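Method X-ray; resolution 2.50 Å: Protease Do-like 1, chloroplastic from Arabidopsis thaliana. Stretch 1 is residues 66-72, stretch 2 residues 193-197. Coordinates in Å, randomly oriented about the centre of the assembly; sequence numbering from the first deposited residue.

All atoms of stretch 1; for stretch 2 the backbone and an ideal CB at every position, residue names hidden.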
# COMPACT_ATOMS: atom_id res chain seq x y z
N ILE B 66 29.62 30.61 -3.30
CA ILE B 66 28.77 29.69 -4.03
C ILE B 66 27.30 29.86 -3.58
O ILE B 66 27.00 29.94 -2.37
CB ILE B 66 29.23 28.22 -3.79
CG1 ILE B 66 30.72 28.06 -4.12
CG2 ILE B 66 28.41 27.26 -4.63
CD1 ILE B 66 31.07 28.26 -5.59
N VAL B 67 26.39 29.94 -4.56
CA VAL B 67 24.97 30.10 -4.31
C VAL B 67 24.20 28.79 -4.48
O VAL B 67 24.54 27.96 -5.31
CB VAL B 67 24.35 31.14 -5.26
CG1 VAL B 67 22.93 31.48 -4.82
CG2 VAL B 67 25.19 32.38 -5.27
N THR B 68 23.17 28.60 -3.68
CA THR B 68 22.39 27.39 -3.80
C THR B 68 21.08 27.57 -3.06
O THR B 68 20.77 28.64 -2.57
CB THR B 68 23.15 26.18 -3.23
OG1 THR B 68 22.50 24.97 -3.66
CG2 THR B 68 23.15 26.20 -1.71
N ASN B 69 20.31 26.50 -3.01
CA ASN B 69 19.05 26.52 -2.31
C ASN B 69 19.40 26.19 -0.87
O ASN B 69 20.26 25.34 -0.59
CB ASN B 69 18.09 25.43 -2.85
CG ASN B 69 17.27 25.90 -4.04
OD1 ASN B 69 16.97 25.11 -4.94
ND2 ASN B 69 16.88 27.16 -4.05
N TYR B 70 18.74 26.87 0.05
CA TYR B 70 18.99 26.56 1.43
C TYR B 70 18.59 25.11 1.70
O TYR B 70 19.34 24.38 2.35
CB TYR B 70 18.21 27.47 2.34
CG TYR B 70 18.24 27.01 3.77
CD1 TYR B 70 19.46 26.68 4.40
CD2 TYR B 70 17.06 26.93 4.51
CE1 TYR B 70 19.49 26.29 5.72
CE2 TYR B 70 17.08 26.53 5.83
CZ TYR B 70 18.30 26.21 6.43
OH TYR B 70 18.28 25.78 7.74
N HIS B 71 17.43 24.68 1.18
CA HIS B 71 16.98 23.32 1.46
C HIS B 71 17.97 22.23 1.07
O HIS B 71 17.87 21.11 1.55
CB HIS B 71 15.58 23.03 0.87
CG HIS B 71 15.58 22.65 -0.58
ND1 HIS B 71 15.19 23.52 -1.58
CD2 HIS B 71 15.93 21.50 -1.20
CE1 HIS B 71 15.32 22.93 -2.75
NE2 HIS B 71 15.76 21.70 -2.55
N VAL B 72 18.94 22.56 0.23
CA VAL B 72 19.97 21.62 -0.20
C VAL B 72 21.06 21.48 0.87
O VAL B 72 21.70 20.44 1.01
CB VAL B 72 20.64 22.13 -1.51
CG1 VAL B 72 21.92 21.38 -1.80
CG2 VAL B 72 19.67 22.01 -2.67
N UNK B 193 17.44 32.91 -12.74
CA UNK B 193 16.79 32.34 -11.56
C UNK B 193 17.55 31.14 -11.04
O UNK B 193 18.52 30.71 -11.68
CB UNK B 193 15.35 31.94 -11.88
N UNK B 194 17.13 30.64 -9.88
CA UNK B 194 17.72 29.45 -9.25
C UNK B 194 16.64 28.38 -9.31
O UNK B 194 15.53 28.62 -8.79
CB UNK B 194 18.18 29.72 -7.82
N UNK B 195 16.93 27.23 -9.92
CA UNK B 195 15.91 26.18 -10.01
C UNK B 195 15.72 25.65 -8.62
O UNK B 195 16.68 25.23 -7.98
CB UNK B 195 16.30 25.07 -10.98
N UNK B 196 14.49 25.65 -8.12
CA UNK B 196 14.34 25.18 -6.76
C UNK B 196 13.25 24.20 -6.43
O UNK B 196 13.36 23.51 -5.43
CB UNK B 196 14.14 26.40 -5.86
N UNK B 197 12.21 24.11 -7.25
CA UNK B 197 11.12 23.17 -6.97
C UNK B 197 10.23 22.88 -8.19
O UNK B 197 10.32 23.54 -9.25
CB UNK B 197 10.26 23.72 -5.83

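Position 193 has extended backbone angles (phi -173°, psi 173°), and nothing of the first stretch lies within 5.5 Å of its ideal CB. The neighbouring stretch therefore sets no demand, and almost any residue at ease in an extended strand could stand here. The deposited residue is Gly193, which offers no side chain.

At position 194 the CA-to-CB bond points toward the first stretch, from regular strand angles (-113°, 124°). The nearest atom to the ideal CB is Asn69 ND2, 4.7 Å away, which leaves room for a side chain to grow. Val67 also directs its CA-to-CB bond this way, so a methyl group is on offer as well as an amide. A branched or long aliphatic chain would suit, since beta-branching is at home in strands; leucine or methionine might also reach, and a polar residue could be drawn to the amide. The deposited residue is Ile194. With chi1 in m and chi2 in t, its chain extends until CD1 lies 3.8 Å from Val67 CG1, an apolar contact across the 7.6 Å separating the strand axes. Its CG2 branch packs 4.0 Å from Asn69 ND2, a van der Waals contact.

Position 195 points away, as alternation in a strand leads one to expect, and the first stretch leaves the choice open. It is Asn195, whose side-chain amide is hydrogen-bonded elsewhere in the structure. Its backbone O does come near, 3.1 Å from Asn69 OD1, but two acceptors cannot bond to each other.

At position 196 the CA-to-CB bond runs sideways, and the backbone (-133°, -21°) departs from regular strand angles. The CA lies 6.6 Å from the CA of Asn69, and the ideal CB is a tight 3.2 Å from Asn69 OD1, with His71 CE1 4.8 Å away. So close an approach favours a compact side chain: alanine, serine, threonine or valine are all plausible, and the carbonyl oxygen alone does not require a donor. The deposited residue is Thr196. Its CB sits 3.1 Å from Asn69 OD1, a close packing contact, and no hydrogen bond joins the two residues. Its backbone O approaches His71 CE1 at 3.4 Å, obliquely to the ring.

Position 197 is again sideways, in an extended backbone with nothing of the first stretch near its CB; many residues would fit. Ala197 occupies it, its CB 6.0 Å from His71 CE1, too far for contact.

Stretch 2 193-197: GINTA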
# COMPACT_ATOMS: atom_id res chain seq x y z
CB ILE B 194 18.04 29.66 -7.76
CG1 ILE B 194 18.81 30.96 -7.55
CG2 ILE B 194 18.88 28.51 -7.25
CD1 ILE B 194 19.34 31.12 -6.13
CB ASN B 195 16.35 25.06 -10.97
CG ASN B 195 16.64 25.58 -12.37
OD1 ASN B 195 15.87 26.36 -12.92
ND2 ASN B 195 17.77 25.17 -12.94
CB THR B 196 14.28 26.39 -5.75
OG1 THR B 196 13.01 26.43 -5.10
CG2 THR B 196 14.57 27.70 -6.45
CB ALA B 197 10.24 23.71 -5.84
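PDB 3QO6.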